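Local coordinates for malate dehydrogenase (Picrophilus torridus, PDB 4BGV), which probably catalyses the reversible, NAD-dependent oxidation of malate to oxaloacetate in the tricarboxylic acid cycle, at residues R2-V7 and D28-D33; G102-V107 and Y132-A137; G150-T155 and Y232-S237; E170-F175 and S191-I196; K265-N270 and E286-L291. All coordinates share one frame; numbering follows the deposited sequence. Where two conformers were deposited one is given.

Contact 1: residues R2-V7 and D28-D33; sequences RSKISV and DIYIFD
Parallel pairing of Ile5 with Ile29 and of Val7 with Ile31 joins the two strands of the first beta-alpha-beta unit of the Rossmann fold, whose crossover is helix 12-23. Four main-chain bonds carry the ladder, from Ile5 N to Asp28 O through Phe32 N to Val7 O; a further bond, Asp28 N to Ser3 O (2.8 Å), adds to it. Strand 28-33 ends at Asp33, a probable NAD-binding residue, whose OD2 accepts from Ala10 N. On one face Ile5, Ile29 and Ile31 pack with helix 12-23. On the other, Lys4, extended with CG anti to the backbone N (chi1 172°), lays CE over one face of the Tyr30 ring, 3.7 Å from its centroid, in a CH-pi contact. NZ runs on to the carbonyls of Glu72 and Lys74. Further along, Ser6 OG lies 3.6 Å from Phe32 CE1 and bonds to Ser76.

At the N-terminal end of the pairing, Arg2 NH1 makes a salt bridge to Asp28 OD1 (2.9 Å, 159° at the hydrogen). The oxygen offers its syn lone pair and lies in the guanidinium plane, which stands 81° from the carboxylate. OD1 also accepts from Asp58 N, while a water joins OD2 to Arg2 O. Arg2 NE and NH2 bond to the carbonyls of Asn247 and Asp248 of the second subunit, so an alanine here would probably leave Asp28 without its cationic mate and those carbonyls without these donors. Arg2 thus links the N-terminal end of these two inner strands to the second subunit, pairing its charge with Asp28 and giving its other N-H groups to the neighbour's carbonyls.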
# COMPACT_ATOMS: atom_id res chain seq x y z
N ARG A 2 -7.07 10.13 15.57
CA ARG A 2 -7.56 9.60 14.30
C ARG A 2 -8.95 10.17 14.02
O ARG A 2 -9.69 10.52 14.93
CB ARG A 2 -7.66 8.07 14.33
CG ARG A 2 -6.35 7.28 14.43
CD ARG A 2 -6.64 5.82 14.81
NE ARG A 2 -5.68 5.33 15.79
CZ ARG A 2 -5.96 4.42 16.71
NH1 ARG A 2 -7.18 3.90 16.80
NH2 ARG A 2 -5.01 4.03 17.56
N SER A 3 -9.29 10.27 12.74
CA SER A 3 -10.65 10.62 12.37
C SER A 3 -11.55 9.43 12.62
O SER A 3 -11.09 8.29 12.71
CB SER A 3 -10.74 11.02 10.90
OG SER A 3 -10.14 12.29 10.70
N LYS A 4 -12.84 9.71 12.73
CA LYS A 4 -13.84 8.71 13.03
C LYS A 4 -14.88 8.70 11.92
O LYS A 4 -15.38 9.75 11.51
CB LYS A 4 -14.49 9.04 14.37
CG LYS A 4 -15.69 8.16 14.72
CD LYS A 4 -16.15 8.51 16.13
CE LYS A 4 -17.26 7.60 16.62
NZ LYS A 4 -17.69 8.02 18.01
N ILE A 5 -15.18 7.52 11.41
CA ILE A 5 -16.20 7.37 10.39
C ILE A 5 -17.26 6.43 10.93
O ILE A 5 -16.94 5.35 11.44
CB ILE A 5 -15.61 6.79 9.08
CG1 ILE A 5 -14.46 7.67 8.56
CG2 ILE A 5 -16.68 6.61 8.01
CD1 ILE A 5 -13.06 7.11 8.88
N SER A 6 -18.52 6.84 10.84
CA SER A 6 -19.63 5.98 11.19
C SER A 6 -20.24 5.47 9.90
O SER A 6 -20.42 6.24 8.96
CB SER A 6 -20.69 6.73 12.00
OG SER A 6 -20.22 7.02 13.31
N VAL A 7 -20.55 4.17 9.86
CA VAL A 7 -21.24 3.55 8.74
C VAL A 7 -22.59 3.01 9.21
O VAL A 7 -22.66 2.10 10.04
CB VAL A 7 -20.39 2.41 8.14
CG1 VAL A 7 -21.12 1.70 7.02
CG2 VAL A 7 -19.04 2.95 7.65
N ASP A 28 -10.82 5.50 12.52
CA ASP A 28 -11.62 4.56 13.31
C ASP A 28 -12.99 4.41 12.67
O ASP A 28 -13.52 5.35 12.07
CB ASP A 28 -11.76 5.06 14.74
CG ASP A 28 -10.42 5.12 15.47
OD1 ASP A 28 -9.56 4.24 15.23
OD2 ASP A 28 -10.22 6.05 16.27
N ILE A 29 -13.58 3.23 12.79
CA ILE A 29 -14.80 2.93 12.07
C ILE A 29 -15.83 2.36 13.03
O ILE A 29 -15.59 1.33 13.66
CB ILE A 29 -14.52 1.92 10.96
CG1 ILE A 29 -13.54 2.51 9.93
CG2 ILE A 29 -15.81 1.53 10.23
CD1 ILE A 29 -12.54 1.51 9.45
N TYR A 30 -16.96 3.06 13.17
CA TYR A 30 -18.09 2.56 13.97
C TYR A 30 -19.24 2.15 13.05
O TYR A 30 -19.68 2.94 12.20
CB TYR A 30 -18.58 3.62 14.95
CG TYR A 30 -17.70 3.82 16.18
CD1 TYR A 30 -16.37 3.44 16.18
CD2 TYR A 30 -18.22 4.39 17.34
CE1 TYR A 30 -15.57 3.62 17.30
CE2 TYR A 30 -17.43 4.58 18.46
CZ TYR A 30 -16.10 4.19 18.43
OH TYR A 30 -15.30 4.37 19.55
N ILE A 31 -19.73 0.92 13.21
CA ILE A 31 -20.75 0.38 12.30
C ILE A 31 -22.06 0.26 13.07
O ILE A 31 -22.06 -0.09 14.25
CB ILE A 31 -20.36 -1.03 11.75
CG1 ILE A 31 -18.91 -1.03 11.24
CG2 ILE A 31 -21.31 -1.47 10.63
CD1 ILE A 31 -18.45 -2.39 10.78
N PHE A 32 -23.17 0.59 12.41
CA PHE A 32 -24.50 0.56 13.03
C PHE A 32 -25.50 -0.22 12.18
O PHE A 32 -25.51 -0.11 10.95
CB PHE A 32 -25.02 1.99 13.24
CG PHE A 32 -24.12 2.84 14.10
CD1 PHE A 32 -22.98 3.44 13.55
CD2 PHE A 32 -24.39 3.01 15.45
CE1 PHE A 32 -22.13 4.20 14.35
CE2 PHE A 32 -23.56 3.78 16.25
CZ PHE A 32 -22.42 4.37 15.70
N ASP A 33 -26.34 -1.02 12.84
CA ASP A 33 -27.39 -1.75 12.15
C ASP A 33 -28.50 -2.12 13.13
O ASP A 33 -28.25 -2.44 14.29
CB ASP A 33 -26.86 -3.01 11.46
CG ASP A 33 -27.78 -3.48 10.33
OD1 ASP A 33 -28.83 -4.10 10.63
OD2 ASP A 33 -27.49 -3.20 9.15
O HOH W 1 -11.55 8.46 16.34
O HOH W 2 -15.79 7.46 19.61

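Contact 2: residues G102-V107 and Y132-A137; sequences GIMKSV and YAIYKA
Met104 and Ile134 carry this helix-to-helix contact, their side chains crossing obliquely between helices 93-114 and 127-138. Met104 sets out toward the other helix, but bends at chi2 (-60°) and again at chi3, so that its end leads away. SD comes 3.9 Å from Ile134 CG1, and the sulfur touches the isoleucine through both CG1 and CD1. The CD1 methyl of Ile134 reaches further, to 3.4 Å from the carbonyl O of Met104, and the same methyl meets Val107 CG1 at 4.0 Å.

The two alanines let the backbones draw close. Ala133 CB faces Met104 CB at 3.7 Å, and Ala137 CB sits against the main chain of Lys105, 3.3 Å from its O. With such small side chains at these positions the short helical segments approach to 7.9 Å between axes, at -39°. No hydrogen bond spans the contact; it is apolar packing throughout, apart from the carbonyls that the methyls touch.

Both helices belong to the NAD-binding Rossmann domain. Met104 also packs on Thr124, a probable NAD-binding residue, and with Val107 on Val81 of strand 78-81, while Phe319 of the long C-terminal helix 295-321 touches both Lys105 and Ala133.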
# COMPACT_ATOMS: atom_id res chain seq x y z
N GLY A 102 -38.49 7.52 3.89
CA GLY A 102 -38.85 7.44 5.29
C GLY A 102 -37.68 7.01 6.14
O GLY A 102 -37.48 7.52 7.24
N ILE A 103 -36.89 6.06 5.64
CA ILE A 103 -35.69 5.61 6.34
C ILE A 103 -34.67 6.76 6.44
O ILE A 103 -34.08 6.98 7.50
CB ILE A 103 -35.08 4.37 5.64
CG1 ILE A 103 -36.03 3.18 5.75
CG2 ILE A 103 -33.74 4.01 6.26
CD1 ILE A 103 -35.66 2.01 4.86
N MET A 104 -34.51 7.52 5.36
CA MET A 104 -33.58 8.65 5.38
C MET A 104 -34.05 9.71 6.37
O MET A 104 -33.23 10.34 7.04
CB MET A 104 -33.43 9.28 3.98
CG MET A 104 -32.83 8.38 2.91
SD MET A 104 -31.17 7.78 3.29
CE MET A 104 -31.55 6.16 3.95
N LYS A 105 -35.37 9.91 6.45
CA LYS A 105 -35.92 10.89 7.38
C LYS A 105 -35.53 10.53 8.82
O LYS A 105 -35.01 11.38 9.56
CB LYS A 105 -37.45 11.04 7.22
CG LYS A 105 -38.05 12.14 8.09
CD LYS A 105 -39.48 12.52 7.66
CE LYS A 105 -40.05 13.66 8.51
NZ LYS A 105 -40.21 13.28 9.95
N SER A 106 -35.74 9.28 9.22
CA SER A 106 -35.40 8.89 10.58
C SER A 106 -33.89 8.84 10.81
O SER A 106 -33.41 9.21 11.89
CB SER A 106 -36.06 7.56 10.97
OG SER A 106 -35.48 6.47 10.27
N VAL A 107 -33.13 8.38 9.81
CA VAL A 107 -31.67 8.42 9.91
C VAL A 107 -31.16 9.85 10.05
O VAL A 107 -30.32 10.14 10.91
CB VAL A 107 -30.97 7.69 8.73
CG1 VAL A 107 -29.50 8.07 8.67
CG2 VAL A 107 -31.11 6.18 8.88
N TYR A 132 -31.09 14.39 -0.72
CA TYR A 132 -32.07 15.45 -0.52
C TYR A 132 -32.90 15.18 0.74
O TYR A 132 -33.10 16.07 1.56
CB TYR A 132 -32.95 15.57 -1.76
CG TYR A 132 -33.94 16.71 -1.74
CD1 TYR A 132 -33.53 18.03 -1.56
CD2 TYR A 132 -35.30 16.47 -1.89
CE1 TYR A 132 -34.44 19.08 -1.54
CE2 TYR A 132 -36.22 17.50 -1.88
CZ TYR A 132 -35.79 18.79 -1.70
OH TYR A 132 -36.72 19.80 -1.69
N ALA A 133 -33.33 13.93 0.92
CA ALA A 133 -34.07 13.57 2.13
C ALA A 133 -33.23 13.74 3.39
O ALA A 133 -33.72 14.21 4.42
CB ALA A 133 -34.60 12.15 2.02
N ILE A 134 -31.96 13.33 3.33
CA ILE A 134 -31.07 13.48 4.48
C ILE A 134 -30.93 14.97 4.85
O ILE A 134 -30.94 15.33 6.03
CB ILE A 134 -29.69 12.83 4.23
CG1 ILE A 134 -29.80 11.29 4.26
CG2 ILE A 134 -28.64 13.30 5.26
CD1 ILE A 134 -30.11 10.69 5.67
N TYR A 135 -30.84 15.81 3.82
CA TYR A 135 -30.75 17.25 3.99
C TYR A 135 -32.01 17.79 4.67
O TYR A 135 -31.93 18.52 5.65
CB TYR A 135 -30.56 17.92 2.61
CG TYR A 135 -30.68 19.42 2.66
CD1 TYR A 135 -29.93 20.16 3.57
CD2 TYR A 135 -31.52 20.11 1.80
CE1 TYR A 135 -30.02 21.54 3.62
CE2 TYR A 135 -31.61 21.50 1.83
CZ TYR A 135 -30.86 22.20 2.76
OH TYR A 135 -30.93 23.58 2.82
N LYS A 136 -33.18 17.41 4.17
CA LYS A 136 -34.43 17.88 4.75
C LYS A 136 -34.61 17.43 6.21
O LYS A 136 -35.17 18.17 7.02
CB LYS A 136 -35.62 17.44 3.90
CG LYS A 136 -35.67 18.12 2.53
CD LYS A 136 -36.83 17.57 1.70
CE LYS A 136 -38.18 17.96 2.28
NZ LYS A 136 -38.56 19.36 1.89
N ALA A 137 -34.13 16.24 6.54
CA ALA A 137 -34.34 15.68 7.88
C ALA A 137 -33.31 16.17 8.89
O ALA A 137 -33.64 16.35 10.06
CB ALA A 137 -34.33 14.15 7.83

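Contact 3: residues G150-T155 and Y232-S237; sequences GSLDST and YAPGIS
Ser151, with OG anti to the backbone N (chi1 -174°), donates that hydroxyl to the carbonyl O of Ser237, 2.8 Å away; the donor is tilted 24° from the carbonyl plane. Ser237 OG in turn folds back on its own helix to give a bond to Ala233 O (2.8 Å), lying above that carbonyl's plane; Ser237 N donates to the same oxygen. A weak bond from Thr155 OG1 to Ser237 OG (3.3 Å) is doubtful, since Thr155 has two conformers.

These hydroxyl bonds join the starts of helices 150-165 and 232-246 in the C-terminal domain of the LDH/MDH fold; the short segments cross at 126°, their axes 8.8 Å apart at closest. The next residue after Leu152 is Asp153, which bonds through OD2 to ND1 of His180, the probable proton acceptor: the Asp-His pair of this family.

Apolar contact is left to Leu152. Its CD1 meets Ala233 CB at 4.1 Å and the main chain at Pro234 N, while CD2 lies 4.0 Å from Pro234 CG, the two side chains crossing at a slant. Contacts between chains close the arrangement: Ser151 O accepts from His52 of the third subunit, and Asp45 of that subunit takes the N-H groups of Tyr232 and Ala233.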
# COMPACT_ATOMS: atom_id res chain seq x y z
N GLY A 150 -21.57 9.04 -9.56
CA GLY A 150 -20.53 8.99 -10.57
C GLY A 150 -19.30 8.18 -10.20
O GLY A 150 -18.63 7.66 -11.08
N SER A 151 -18.97 8.08 -8.92
CA SER A 151 -17.78 7.34 -8.53
C SER A 151 -17.92 5.89 -8.99
O SER A 151 -16.95 5.27 -9.46
CB SER A 151 -17.54 7.39 -7.01
OG SER A 151 -16.30 6.75 -6.70
N LEU A 152 -19.13 5.36 -8.86
CA LEU A 152 -19.41 3.97 -9.22
C LEU A 152 -19.62 3.80 -10.73
O LEU A 152 -19.07 2.88 -11.33
CB LEU A 152 -20.63 3.46 -8.46
CG LEU A 152 -21.11 2.04 -8.81
CD1 LEU A 152 -20.00 1.01 -8.59
CD2 LEU A 152 -22.35 1.70 -7.98
N ASP A 153 -20.42 4.67 -11.34
CA ASP A 153 -20.62 4.54 -12.78
C ASP A 153 -19.30 4.69 -13.52
O ASP A 153 -19.06 3.98 -14.50
CB ASP A 153 -21.65 5.55 -13.31
CG ASP A 153 -23.04 5.28 -12.78
OD1 ASP A 153 -23.39 4.08 -12.64
OD2 ASP A 153 -23.78 6.26 -12.51
N SER A 154 -18.45 5.59 -13.04
CA SER A 154 -17.19 5.83 -13.74
C SER A 154 -16.24 4.66 -13.59
O SER A 154 -15.52 4.33 -14.53
CB SER A 154 -16.51 7.15 -13.32
OG SER A 154 -16.04 7.07 -12.00
N THR A 155 -16.24 4.00 -12.43
CA THR A 155 -15.36 2.85 -12.26
C THR A 155 -15.77 1.72 -13.18
O THR A 155 -14.94 1.03 -13.74
CB THR A 155 -15.33 2.34 -10.82
OG1 THR A 155 -15.68 3.40 -9.92
CG2 THR A 155 -13.95 1.83 -10.50
N TYR A 232 -18.71 -4.94 -3.85
CA TYR A 232 -17.27 -4.69 -3.90
C TYR A 232 -16.91 -3.39 -4.60
O TYR A 232 -16.19 -2.55 -4.04
CB TYR A 232 -16.52 -5.86 -4.56
CG TYR A 232 -16.46 -7.09 -3.69
CD1 TYR A 232 -15.78 -7.06 -2.46
CD2 TYR A 232 -17.08 -8.28 -4.07
CE1 TYR A 232 -15.71 -8.18 -1.64
CE2 TYR A 232 -17.01 -9.42 -3.26
CZ TYR A 232 -16.33 -9.36 -2.05
OH TYR A 232 -16.27 -10.46 -1.23
N ALA A 233 -17.37 -3.22 -5.84
CA ALA A 233 -17.08 -1.98 -6.56
C ALA A 233 -17.74 -0.75 -5.90
O ALA A 233 -17.08 0.28 -5.73
CB ALA A 233 -17.44 -2.09 -8.05
N PRO A 234 -19.03 -0.87 -5.49
CA PRO A 234 -19.58 0.23 -4.69
C PRO A 234 -18.74 0.53 -3.44
O PRO A 234 -18.50 1.69 -3.16
CB PRO A 234 -20.96 -0.31 -4.28
CG PRO A 234 -21.34 -1.21 -5.44
CD PRO A 234 -20.05 -1.88 -5.81
N GLY A 235 -18.28 -0.50 -2.74
CA GLY A 235 -17.50 -0.26 -1.52
C GLY A 235 -16.28 0.64 -1.70
O GLY A 235 -16.08 1.59 -0.94
N ILE A 236 -15.47 0.36 -2.72
CA ILE A 236 -14.30 1.20 -2.97
C ILE A 236 -14.72 2.56 -3.57
O ILE A 236 -14.10 3.57 -3.28
CB ILE A 236 -13.19 0.47 -3.79
CG1 ILE A 236 -11.95 1.36 -3.97
CG2 ILE A 236 -13.72 -0.05 -5.16
CD1 ILE A 236 -11.25 1.70 -2.68
N SER A 237 -15.78 2.58 -4.37
CA SER A 237 -16.26 3.85 -4.95
C SER A 237 -16.69 4.83 -3.85
O SER A 237 -16.48 6.04 -3.95
CB SER A 237 -17.43 3.60 -5.92
OG SER A 237 -17.01 2.78 -7.00

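Contact 4: residues E170-F175 and S191-I196; sequences EDVNAF and SNVSGI
Asn173 lies obliquely across Asn192 on one face of the hairpin, their amide planes 45° apart, and donates from ND2 to OD1 of Asn192 at 2.9 Å. The acceptor oxygen has a second task: Gly195 N reaches it at 2.8 Å from the opposite face of its plane, forming an Asx motif. Asn192 CG sits between the backbone N and the carbonyl carbon (chi1 61°), and the two bonds would hold its amide from turning.

Strands 172-178 and 184-193 run antiparallel. Asn173 and Asn192 form a hydrogen-bonded pair, N to O in both directions, whereas Val172 and Val193 are a non-hydrogen-bonded pair. On the other face Val172 CG2 meets Val193 CG2 at 4.3 Å. Beyond them Ser194 N donates to Asp171 O (2.9 Å), just where the chain enters the type I' turn from Val193 to Ile196. Near the other end Ser191 OG takes a nearly straight bond from Phe175 N (3.0 Å, 175°); it also bonds to Phe187 O.

A water donates to both Asp171 OD1 and Ser194 OG, whose direct approach is to Asp171 CB at 3.3 Å. Asp171 OD2 goes to the fourth subunit, in a salt bridge to Arg251 and a bond to Val252 N; Ser194 OG bonds to Val252 O of that chain. Asn192 packs on its own counterpart there. The carboxylate is thus shared between a water-bridged serine and a neighbour's arginine, which would probably favour its charged form and couples the hairpin end to tetramer assembly.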
# COMPACT_ATOMS: atom_id res chain seq x y z
N GLU A 170 -5.58 2.25 -14.73
CA GLU A 170 -5.14 3.54 -14.19
C GLU A 170 -5.17 4.66 -15.23
O GLU A 170 -5.27 5.84 -14.88
CB GLU A 170 -3.73 3.44 -13.60
CG GLU A 170 -3.23 4.75 -13.00
CD GLU A 170 -2.06 4.56 -12.06
OE1 GLU A 170 -1.52 3.43 -12.00
OE2 GLU A 170 -1.69 5.54 -11.37
N ASP A 171 -5.10 4.30 -16.50
CA ASP A 171 -4.97 5.30 -17.55
C ASP A 171 -6.27 5.59 -18.31
O ASP A 171 -6.30 6.47 -19.17
CB ASP A 171 -3.84 4.90 -18.50
CG ASP A 171 -2.50 4.81 -17.78
OD1 ASP A 171 -2.21 5.71 -16.96
OD2 ASP A 171 -1.75 3.83 -18.00
N VAL A 172 -7.33 4.87 -17.98
CA VAL A 172 -8.62 5.15 -18.60
C VAL A 172 -9.38 6.18 -17.76
O VAL A 172 -9.40 6.11 -16.52
CB VAL A 172 -9.48 3.88 -18.78
CG1 VAL A 172 -10.81 4.24 -19.42
CG2 VAL A 172 -8.77 2.86 -19.65
N ASN A 173 -9.97 7.16 -18.43
CA ASN A 173 -10.80 8.16 -17.77
C ASN A 173 -12.15 8.19 -18.43
O ASN A 173 -12.25 8.34 -19.63
CB ASN A 173 -10.14 9.52 -17.89
CG ASN A 173 -8.75 9.53 -17.30
OD1 ASN A 173 -8.60 9.57 -16.08
ND2 ASN A 173 -7.72 9.46 -18.15
N ALA A 174 -13.21 8.04 -17.64
CA ALA A 174 -14.56 7.97 -18.18
C ALA A 174 -15.44 9.01 -17.50
O ALA A 174 -15.60 8.98 -16.28
CB ALA A 174 -15.13 6.57 -17.97
N PHE A 175 -15.99 9.92 -18.29
CA PHE A 175 -16.69 11.09 -17.76
C PHE A 175 -18.20 10.86 -17.74
O PHE A 175 -18.82 10.77 -18.80
CB PHE A 175 -16.34 12.32 -18.61
CG PHE A 175 -16.71 13.62 -17.96
CD1 PHE A 175 -17.98 14.13 -18.08
CD2 PHE A 175 -15.79 14.31 -17.21
CE1 PHE A 175 -18.33 15.32 -17.50
CE2 PHE A 175 -16.13 15.51 -16.61
CZ PHE A 175 -17.41 16.01 -16.75
N SER A 191 -13.83 11.53 -22.31
CA SER A 191 -13.38 10.20 -21.91
C SER A 191 -12.22 9.85 -22.80
O SER A 191 -12.26 10.11 -24.01
CB SER A 191 -14.52 9.17 -22.06
OG SER A 191 -15.64 9.55 -21.28
N ASN A 192 -11.18 9.28 -22.21
CA ASN A 192 -9.92 9.14 -22.93
C ASN A 192 -9.03 8.07 -22.31
O ASN A 192 -9.28 7.59 -21.19
CB ASN A 192 -9.17 10.48 -22.91
CG ASN A 192 -8.83 10.94 -21.50
OD1 ASN A 192 -7.91 10.43 -20.87
ND2 ASN A 192 -9.57 11.92 -21.00
N VAL A 193 -7.97 7.70 -23.04
CA VAL A 193 -6.90 6.90 -22.46
C VAL A 193 -5.64 7.77 -22.43
O VAL A 193 -5.10 8.13 -23.49
CB VAL A 193 -6.60 5.62 -23.26
CG1 VAL A 193 -5.50 4.83 -22.56
CG2 VAL A 193 -7.86 4.76 -23.39
N SER A 194 -5.20 8.12 -21.23
CA SER A 194 -4.05 9.02 -21.05
C SER A 194 -4.17 10.28 -21.91
O SER A 194 -3.16 10.76 -22.45
CB SER A 194 -2.73 8.29 -21.35
OG SER A 194 -2.55 7.19 -20.48
N GLY A 195 -5.39 10.79 -22.05
CA GLY A 195 -5.64 12.02 -22.79
C GLY A 195 -6.08 11.82 -24.22
O GLY A 195 -6.63 12.73 -24.85
N ILE A 196 -5.84 10.63 -24.76
CA ILE A 196 -6.24 10.36 -26.13
C ILE A 196 -7.73 10.04 -26.13
O ILE A 196 -8.14 9.08 -25.49
CB ILE A 196 -5.47 9.17 -26.74
CG1 ILE A 196 -3.96 9.45 -26.70
CG2 ILE A 196 -5.94 8.93 -28.17
CD1 ILE A 196 -3.08 8.23 -27.04
O HOH W 3 -2.58 8.25 -17.50

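Contact 5: residues K265-N270 and E286-L291; sequences KTYLVN and EKIYDL
This is a tyrosine-to-backbone contact in the C-terminal domain, where Tyr267, the last residue of helix 262-267, meets the loop that follows strand 284-288. Its hydroxyl donates to the carbonyl O of Tyr289 in a very short bond of 2.5 Å, and that oxygen lies in the ring plane, at its edge. The same OH accepts from Leu291 N at 3.1 Å, 148° at the hydrogen, so it bridges two main-chain groups on either side of Asp290. Leu291 CG lies 3.4 Å from the hydroxyl. On the ring, CE2 meets Ile288 CG2 at 4.0 Å, and Thr266 CG2 sits over the centre of one face.

Thr266 adds its own touches: CG2 lies 3.5 Å from Leu291 O, and OG1 lies 3.6 Å from Asp290 CB, while a water joins OG1 to Leu291 O. Asp290 OD1 bonds to His263 of the same helix. A phenylalanine in place of Tyr267 would probably leave Tyr289 O and Leu291 N without this mate and the loop freer to shift. One hydroxyl, acting as donor and acceptor at once, thus ties the chain just beyond the strand to the end of helix 262-267.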
# COMPACT_ATOMS: atom_id res chain seq x y z
N LYS A 265 -27.96 28.17 -12.97
CA LYS A 265 -28.00 28.66 -14.34
C LYS A 265 -27.38 27.64 -15.31
O LYS A 265 -27.79 27.53 -16.45
CB LYS A 265 -27.31 30.02 -14.45
CG LYS A 265 -27.93 31.06 -13.52
CD LYS A 265 -27.11 32.34 -13.44
CE LYS A 265 -27.41 33.27 -14.61
NZ LYS A 265 -26.74 34.60 -14.45
N THR A 266 -26.38 26.90 -14.83
CA THR A 266 -25.72 25.86 -15.62
C THR A 266 -26.47 24.52 -15.62
O THR A 266 -26.63 23.88 -16.67
CB THR A 266 -24.28 25.61 -15.11
OG1 THR A 266 -23.46 26.75 -15.43
CG2 THR A 266 -23.68 24.35 -15.74
N TYR A 267 -26.92 24.09 -14.45
CA TYR A 267 -27.50 22.75 -14.32
C TYR A 267 -29.02 22.71 -14.33
O TYR A 267 -29.61 21.64 -14.24
CB TYR A 267 -26.91 22.01 -13.12
CG TYR A 267 -25.44 21.72 -13.32
CD1 TYR A 267 -25.04 20.79 -14.27
CD2 TYR A 267 -24.45 22.41 -12.60
CE1 TYR A 267 -23.69 20.53 -14.49
CE2 TYR A 267 -23.09 22.15 -12.81
CZ TYR A 267 -22.72 21.21 -13.75
OH TYR A 267 -21.38 20.94 -13.99
N LEU A 268 -29.66 23.88 -14.43
CA LEU A 268 -31.10 23.97 -14.69
C LEU A 268 -31.96 23.34 -13.61
O LEU A 268 -33.10 22.94 -13.86
CB LEU A 268 -31.44 23.36 -16.05
CG LEU A 268 -30.48 23.73 -17.19
CD1 LEU A 268 -30.95 23.10 -18.49
CD2 LEU A 268 -30.38 25.23 -17.34
N VAL A 269 -31.40 23.22 -12.41
CA VAL A 269 -32.17 22.83 -11.24
C VAL A 269 -31.82 23.79 -10.13
O VAL A 269 -30.72 24.35 -10.11
CB VAL A 269 -31.83 21.41 -10.74
CG1 VAL A 269 -32.41 20.37 -11.65
CG2 VAL A 269 -30.31 21.22 -10.59
N ASN A 270 -32.75 23.97 -9.19
CA ASN A 270 -32.45 24.80 -8.04
C ASN A 270 -32.90 24.16 -6.74
O ASN A 270 -34.02 23.66 -6.63
CB ASN A 270 -33.06 26.19 -8.21
CG ASN A 270 -32.62 27.15 -7.13
OD1 ASN A 270 -31.43 27.46 -7.00
ND2 ASN A 270 -33.58 27.65 -6.35
N GLU A 286 -16.35 21.40 -1.96
CA GLU A 286 -15.56 22.63 -1.92
C GLU A 286 -15.65 23.45 -3.20
O GLU A 286 -15.31 24.63 -3.22
CB GLU A 286 -14.12 22.31 -1.56
CG GLU A 286 -14.10 21.48 -0.29
CD GLU A 286 -12.85 21.64 0.51
OE1 GLU A 286 -11.81 22.06 -0.05
OE2 GLU A 286 -12.91 21.32 1.72
N LYS A 287 -16.12 22.81 -4.26
CA LYS A 287 -16.33 23.49 -5.53
C LYS A 287 -17.24 22.62 -6.38
O LYS A 287 -17.12 21.40 -6.37
CB LYS A 287 -15.01 23.70 -6.27
CG LYS A 287 -15.16 24.50 -7.59
CD LYS A 287 -13.82 24.78 -8.24
CE LYS A 287 -13.97 25.51 -9.57
NZ LYS A 287 -14.25 26.97 -9.40
N ILE A 288 -18.15 23.25 -7.09
CA ILE A 288 -18.90 22.58 -8.14
C ILE A 288 -18.38 23.11 -9.46
O ILE A 288 -18.36 24.32 -9.69
CB ILE A 288 -20.39 22.86 -8.03
CG1 ILE A 288 -20.98 22.12 -6.82
CG2 ILE A 288 -21.11 22.41 -9.30
CD1 ILE A 288 -22.40 22.53 -6.47
N TYR A 289 -17.94 22.22 -10.34
CA TYR A 289 -17.49 22.68 -11.65
C TYR A 289 -18.68 22.85 -12.59
O TYR A 289 -19.55 21.98 -12.66
CB TYR A 289 -16.47 21.71 -12.22
CG TYR A 289 -15.21 21.65 -11.37
CD1 TYR A 289 -15.12 20.79 -10.28
CD2 TYR A 289 -14.15 22.51 -11.61
CE1 TYR A 289 -13.97 20.75 -9.48
CE2 TYR A 289 -13.00 22.48 -10.83
CZ TYR A 289 -12.93 21.59 -9.76
OH TYR A 289 -11.79 21.57 -8.99
N ASP A 290 -18.75 23.98 -13.27
CA ASP A 290 -19.84 24.23 -14.21
C ASP A 290 -19.41 23.80 -15.61
O ASP A 290 -18.52 24.40 -16.20
CB ASP A 290 -20.23 25.70 -14.21
CG ASP A 290 -20.82 26.14 -12.89
OD1 ASP A 290 -21.56 25.33 -12.26
OD2 ASP A 290 -20.53 27.27 -12.46
N LEU A 291 -20.06 22.78 -16.14
CA LEU A 291 -19.72 22.26 -17.47
C LEU A 291 -20.41 23.02 -18.59
O LEU A 291 -21.48 23.59 -18.40
CB LEU A 291 -20.11 20.78 -17.57
CG LEU A 291 -19.47 19.84 -16.56
CD1 LEU A 291 -20.08 18.45 -16.69
CD2 LEU A 291 -17.96 19.80 -16.76
O HOH W 4 -21.80 26.38 -18.01

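Overall arrangement
Contacts 1 and 2 lie in the NAD-binding Rossmann domain, their centres about 19 Å apart, and contacts 3, 4 and 5 in the C-terminal domain. Contact 1 holds Asp33, a probable NAD-binding residue; in contact 2 the side chain of Met104 is about 3 Å from that of Thr124, another. In contact 3 the side chain of Leu152 is about 5 Å from that of His180, the probable proton acceptor, and about 4 Å from that of Arg156, a probable substrate-binding residue. Contact 4 touches contact 3, Ser154 CB to Ala174 O at 3.6 Å, and contact 5, Phe175 CZ to Leu291 CD1 at 3.6 Å. Contacts 4 and 5 both reach the fourth subunit.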